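PDB 6LCJ: alpha-galactosidase from Thermus thermophilus, which probably hydrolyses terminal alpha-galactosyl residues of galactosides, as a thermostable glycoside hydrolase that assembles as a hexamer. Local coordinates for residues 43-47 against 57-61; 87-93 against 113-117. All blocks are in the same frame, centred on the assembly; numbering follows the deposited sequence.

Interaction 1 of 2, residues 43-47 against 57-61; sequences KGFFR and AWVDP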
loop_
_atom_site.group_PDB
_atom_site.type_symbol
_atom_site.label_atom_id
_atom_site.label_comp_id
_atom_site.label_asym_id
_atom_site.label_seq_id
_atom_site.Cartn_x
_atom_site.Cartn_y
_atom_site.Cartn_z
ATOM N N LYS E 43 1.039 -25.983 -27.443
ATOM C CA LYS E 43 2.362 -25.574 -26.982
ATOM C C LYS E 43 2.760 -24.172 -27.429
ATOM O O LYS E 43 3.681 -23.589 -26.845
ATOM C CB LYS E 43 3.428 -26.567 -27.458
ATOM C CG LYS E 43 3.107 -28.029 -27.161
ATOM C CD LYS E 43 3.309 -28.368 -25.676
ATOM C CE LYS E 43 2.690 -29.720 -25.323
ATOM N NZ LYS E 43 3.137 -30.818 -26.243
ATOM N N GLY E 44 2.106 -23.611 -28.433
ATOM C CA GLY E 44 2.384 -22.245 -28.832
ATOM C C GLY E 44 1.123 -21.501 -29.209
ATOM O O GLY E 44 0.153 -22.077 -29.709
ATOM N N PHE E 45 1.148 -20.196 -28.956
ATOM C CA PHE E 45 0.119 -19.268 -29.404
ATOM C C PHE E 45 0.754 -18.284 -30.378
ATOM O O PHE E 45 1.821 -17.723 -30.094
ATOM C CB PHE E 45 -0.518 -18.527 -28.220
ATOM C CG PHE E 45 -1.383 -17.315 -28.620
ATOM C CD1 PHE E 45 -2.471 -17.460 -29.474
ATOM C CD2 PHE E 45 -1.111 -16.046 -28.113
ATOM C CE1 PHE E 45 -3.268 -16.361 -29.820
ATOM C CE2 PHE E 45 -1.911 -14.941 -28.454
ATOM C CZ PHE E 45 -2.981 -15.098 -29.308
ATOM N N PHE E 46 0.118 -18.090 -31.532
ATOM C CA PHE E 46 0.604 -17.089 -32.472
ATOM C C PHE E 46 0.097 -15.712 -32.040
ATOM O O PHE E 46 -1.109 -15.415 -32.103
ATOM C CB PHE E 46 0.180 -17.396 -33.901
ATOM C CG PHE E 46 0.630 -16.349 -34.878
ATOM C CD1 PHE E 46 1.976 -16.143 -35.107
ATOM C CD2 PHE E 46 -0.288 -15.542 -35.537
ATOM C CE1 PHE E 46 2.405 -15.161 -35.997
ATOM C CE2 PHE E 46 0.132 -14.576 -36.432
ATOM C CZ PHE E 46 1.480 -14.386 -36.663
ATOM N N ARG E 47 1.023 -14.869 -31.618
ATOM C CA ARG E 47 0.709 -13.565 -31.069
ATOM C C ARG E 47 0.943 -12.548 -32.177
ATOM O O ARG E 47 2.085 -12.189 -32.467
ATOM C CB ARG E 47 1.574 -13.305 -29.840
ATOM C CG ARG E 47 1.124 -12.127 -28.998
ATOM C CD ARG E 47 1.804 -10.840 -29.425
ATOM N NE ARG E 47 1.358 -9.730 -28.594
ATOM C CZ ARG E 47 1.619 -8.455 -28.849
ATOM N NH1 ARG E 47 2.329 -8.123 -29.916
ATOM N NH2 ARG E 47 1.172 -7.504 -28.031
ATOM N N ALA E 57 4.906 -13.093 -33.253
ATOM C CA ALA E 57 5.752 -14.243 -32.950
ATOM C C ALA E 57 4.922 -15.311 -32.254
ATOM O O ALA E 57 3.826 -15.039 -31.760
ATOM C CB ALA E 57 6.944 -13.853 -32.067
ATOM N N TRP E 58 5.475 -16.529 -32.214
ATOM C CA TRP E 58 4.911 -17.621 -31.426
ATOM C C TRP E 58 5.395 -17.506 -29.988
ATOM O O TRP E 58 6.599 -17.387 -29.739
ATOM C CB TRP E 58 5.318 -18.980 -32.005
ATOM C CG TRP E 58 4.623 -19.323 -33.299
ATOM C CD1 TRP E 58 5.073 -19.079 -34.573
ATOM C CD2 TRP E 58 3.337 -19.941 -33.443
ATOM N NE1 TRP E 58 4.150 -19.522 -35.495
ATOM C CE2 TRP E 58 3.078 -20.055 -34.831
ATOM C CE3 TRP E 58 2.383 -20.416 -32.534
ATOM C CZ2 TRP E 58 1.912 -20.628 -35.328
ATOM C CZ3 TRP E 58 1.222 -20.978 -33.030
ATOM C CH2 TRP E 58 0.996 -21.082 -34.419
ATOM N N VAL E 59 4.463 -17.531 -29.039
ATOM C CA VAL E 59 4.808 -17.421 -27.628
ATOM C C VAL E 59 4.209 -18.600 -26.865
ATOM O O VAL E 59 3.355 -19.338 -27.362
ATOM C CB VAL E 59 4.333 -16.088 -26.999
ATOM C CG1 VAL E 59 4.800 -14.915 -27.822
ATOM C CG2 VAL E 59 2.818 -16.084 -26.824
ATOM N N ASP E 60 4.674 -18.749 -25.629
ATOM C CA ASP E 60 4.166 -19.758 -24.715
ATOM C C ASP E 60 2.992 -19.160 -23.953
ATOM O O ASP E 60 3.198 -18.243 -23.143
ATOM C CB ASP E 60 5.267 -20.197 -23.757
ATOM C CG ASP E 60 4.867 -21.364 -22.864
ATOM O OD1 ASP E 60 3.672 -21.741 -22.806
ATOM O OD2 ASP E 60 5.778 -21.907 -22.203
ATOM N N PRO E 61 1.762 -19.637 -24.155
ATOM C CA PRO E 61 0.630 -19.040 -23.444
ATOM C C PRO E 61 0.606 -19.382 -21.975
ATOM O O PRO E 61 -0.281 -18.889 -21.268
ATOM C CB PRO E 61 -0.597 -19.628 -24.160
ATOM C CG PRO E 61 -0.081 -20.724 -25.059
ATOM C CD PRO E 61 1.386 -20.898 -24.818
#
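Arg47 N donates to Ala57 O over 2.8 Å, the shortest hydrogen bond between residues 43-47 and 57-61. Arg47 O takes Ala57 N in return, so this pair is joined in both directions. Phe45 and Val59 form the next hydrogen-bonded pair. Phe45 N reaches Val59 O over 2.9 Å in an almost straight bond, 174° at the hydrogen. Val59 N returns to Phe45 O at the same length.

Between these two pairs lies the non-hydrogen-bonded pair Phe46 and Trp58, whose side chains share one face of the sheet. The Trp58 indole lies across the start of the Phe46 side chain. Phe46 CB sits 3.7 Å from the centroid of the Trp58 six-membered ring, nearly on its normal, in a CH-pi contact. CG of Phe46 is anti to its backbone N (chi1 178°), and the phenyl ring runs on past the indole. Its edge turns to the face of the five-membered ring, with the planes at 54°. The CZ3 rim of the Trp58 indole faces Gly44 O, which lies at the ring edge near its plane. Arg97 adds a cation-pi contact to Trp58.

The other face carries Phe45, Val59 and Arg47. Val59 CG2 meets the edge of the Phe45 ring at CD2, 4.1 Å away. Beyond the end of the strand, Pro61 CG packs on Phe45 CB at 3.9 Å. Arg47 lays its CB near Val59 CG1, then bends at chi2 and leads away. Its guanidinium forms a salt bridge with Asp78 and a hydrogen bond with Leu55 O.

The arrangement is an antiparallel beta hairpin, strands 44-48 and 56-59, at one end of a sheet in the N-terminal beta domain that accompanies the catalytic barrel in GH36 enzymes.

Interaction 2 of 2, residues 87-93 against 113-117; sequences AWWGSGV and ARVLG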
loop_
_atom_site.group_PDB
_atom_site.type_symbol
_atom_site.label_atom_id
_atom_site.label_comp_id
_atom_site.label_asym_id
_atom_site.label_seq_id
_atom_site.Cartn_x
_atom_site.Cartn_y
_atom_site.Cartn_z
ATOM N N ALA E 87 -3.574 -11.507 -19.908
ATOM C CA ALA E 87 -3.624 -12.671 -20.772
ATOM C C ALA E 87 -2.994 -12.325 -22.119
ATOM O O ALA E 87 -2.564 -11.201 -22.361
ATOM C CB ALA E 87 -5.063 -13.167 -20.909
ATOM N N TRP E 88 -2.913 -13.310 -23.002
ATOM C CA TRP E 88 -2.238 -13.148 -24.286
ATOM C C TRP E 88 -3.267 -12.791 -25.351
ATOM O O TRP E 88 -4.054 -13.650 -25.769
ATOM C CB TRP E 88 -1.502 -14.422 -24.666
ATOM C CG TRP E 88 -0.184 -14.618 -23.973
ATOM C CD1 TRP E 88 0.084 -15.485 -22.948
ATOM C CD2 TRP E 88 1.053 -13.954 -24.269
ATOM N NE1 TRP E 88 1.402 -15.397 -22.592
ATOM C CE2 TRP E 88 2.023 -14.470 -23.391
ATOM C CE3 TRP E 88 1.431 -12.980 -25.193
ATOM C CZ2 TRP E 88 3.344 -14.037 -23.402
ATOM C CZ3 TRP E 88 2.747 -12.559 -25.210
ATOM C CH2 TRP E 88 3.684 -13.084 -24.317
ATOM N N TRP E 89 -3.250 -11.534 -25.794
ATOM C CA TRP E 89 -4.157 -11.038 -26.819
ATOM C C TRP E 89 -3.375 -10.668 -28.074
ATOM O O TRP E 89 -2.340 -10.013 -27.995
ATOM C CB TRP E 89 -4.923 -9.806 -26.333
ATOM C CG TRP E 89 -6.100 -10.057 -25.462
ATOM C CD1 TRP E 89 -6.133 -10.002 -24.104
ATOM C CD2 TRP E 89 -7.438 -10.364 -25.882
ATOM N NE1 TRP E 89 -7.404 -10.268 -23.646
ATOM C CE2 TRP E 89 -8.224 -10.490 -24.718
ATOM C CE3 TRP E 89 -8.044 -10.566 -27.129
ATOM C CZ2 TRP E 89 -9.574 -10.799 -24.759
ATOM C CZ3 TRP E 89 -9.393 -10.871 -27.166
ATOM C CH2 TRP E 89 -10.143 -10.978 -25.989
ATOM N N GLY E 90 -3.880 -11.074 -29.239
ATOM C CA GLY E 90 -3.332 -10.651 -30.507
ATOM C C GLY E 90 -4.360 -9.861 -31.303
ATOM O O GLY E 90 -5.546 -9.823 -30.964
ATOM N N SER E 91 -3.895 -9.246 -32.384
ATOM C CA SER E 91 -4.758 -8.448 -33.245
ATOM C C SER E 91 -5.185 -9.233 -34.479
ATOM O O SER E 91 -4.340 -9.754 -35.218
ATOM C CB SER E 91 -4.068 -7.160 -33.682
ATOM O OG SER E 91 -4.743 -6.628 -34.816
ATOM N N GLY E 92 -6.498 -9.295 -34.704
ATOM C CA GLY E 92 -7.050 -9.781 -35.951
ATOM C C GLY E 92 -6.995 -11.281 -36.140
ATOM O O GLY E 92 -8.005 -11.883 -36.519
ATOM N N VAL E 93 -5.840 -11.907 -35.885
ATOM C CA VAL E 93 -5.676 -13.340 -36.101
ATOM C C VAL E 93 -4.857 -13.947 -34.962
ATOM O O VAL E 93 -3.986 -13.303 -34.374
ATOM C CB VAL E 93 -5.020 -13.641 -37.472
ATOM C CG1 VAL E 93 -3.708 -12.893 -37.601
ATOM C CG2 VAL E 93 -4.802 -15.163 -37.679
ATOM N N ALA E 113 -11.037 -6.597 -34.678
ATOM C CA ALA E 113 -11.068 -7.827 -33.905
ATOM C C ALA E 113 -9.755 -8.064 -33.160
ATOM O O ALA E 113 -8.678 -7.635 -33.589
ATOM C CB ALA E 113 -11.373 -9.021 -34.808
ATOM N N ARG E 114 -9.863 -8.749 -32.024
ATOM C CA ARG E 114 -8.723 -9.248 -31.277
ATOM C C ARG E 114 -8.934 -10.731 -31.006
ATOM O O ARG E 114 -10.057 -11.230 -31.056
ATOM C CB ARG E 114 -8.543 -8.491 -29.971
ATOM C CG ARG E 114 -8.278 -7.010 -30.137
ATOM C CD ARG E 114 -8.133 -6.417 -28.779
ATOM N NE ARG E 114 -7.924 -4.978 -28.745
ATOM C CZ ARG E 114 -8.866 -4.090 -28.443
ATOM N NH1 ARG E 114 -10.115 -4.480 -28.188
ATOM N NH2 ARG E 114 -8.560 -2.804 -28.414
ATOM N N VAL E 115 -7.845 -11.448 -30.732
ATOM C CA VAL E 115 -7.915 -12.893 -30.525
ATOM C C VAL E 115 -7.109 -13.261 -29.290
ATOM O O VAL E 115 -5.918 -12.941 -29.200
ATOM C CB VAL E 115 -7.426 -13.690 -31.746
ATOM C CG1 VAL E 115 -7.397 -15.171 -31.418
ATOM C CG2 VAL E 115 -8.334 -13.428 -32.934
ATOM N N LEU E 116 -7.762 -13.941 -28.346
ATOM C CA LEU E 116 -7.150 -14.377 -27.100
ATOM C C LEU E 116 -6.728 -15.834 -27.234
ATOM O O LEU E 116 -7.488 -16.668 -27.736
ATOM C CB LEU E 116 -8.120 -14.195 -25.937
ATOM C CG LEU E 116 -7.837 -14.830 -24.575
ATOM C CD1 LEU E 116 -6.715 -14.120 -23.858
ATOM C CD2 LEU E 116 -9.096 -14.752 -23.745
ATOM N N GLY E 117 -5.502 -16.124 -26.829
ATOM C CA GLY E 117 -5.004 -17.475 -26.913
ATOM C C GLY E 117 -4.670 -18.018 -25.546
ATOM O O GLY E 117 -3.892 -17.402 -24.814
HETATM O O HOH W 1 -7.291 -5.359 -34.407
#
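Gly90 and Val115 are joined by two backbone hydrogen bonds, Gly90 N to Val115 O and Val115 N to Gly90 O, both 2.8 Å. Gly117 N reaches Trp88 O over 3.1 Å. At the other end Gly92 N donates to Ala113 O from above the carbonyl plane, a bent bond with 142° at the hydrogen. Gly92 has a positive phi, which favours glycine, and the chain turns there. The same Ala113 O also accepts a bond from a water, 2.8 Å away, that is hydrogen-bonded to Ser91 OG. Two donors thus grip this carbonyl where the strand pairing ends.

Trp89 and Leu116 lead the packing. CG of Trp89 lies beside its backbone N (chi1 -80°), which swings the indole over the opposite strand. Leu116 CB lies over one face of the Trp89 six-membered ring, 3.6 Å from its centroid, as a CH-pi contact. Leu116 CD1 reaches on to Ala87 CB, 3.5 Å away. Trp89 CE3 also rests against Arg114 CB, 3.6 Å away. The Arg114 chain then extends away from Trp89, and its guanidinium forms salt bridges with Glu315 and Asp79. Val115, on the other face, places CG2 near Gly92 O.

Glu258 of a neighbouring subunit packs on the sheet face that carries Trp89 and Leu116. Helix 80-84 lies against the Trp89 and Arg114 side, with Phe81 edge-to-face to Trp89. Strand 89-91 is an outer strand of its sheet within the chain, while strand 113-117 continues the sheet to strand 122-126.

Overall arrangement
Both interactions pair antiparallel strands, but in different sheets of the N-terminal beta domain. Interaction 1 is a local hairpin at the end of the sheet that holds strand 93-97 and is only partly buried. Interaction 2 is a buried contact at the end of the sheet that holds strand 122-126. Their centres lie about 11 Å apart, and they touch: Phe45 packs on Val115 and Gly117, and Pro61 on Trp88. A tryptophan face receives a CB in each, from phenylalanine in interaction 1 and leucine in interaction 2. Interaction 2 adds a bridging water and a neighbouring subunit; no other chain touches interaction 1. Helix 80-84 contacts Arg47 of the first and Trp89 and Arg114 of the second.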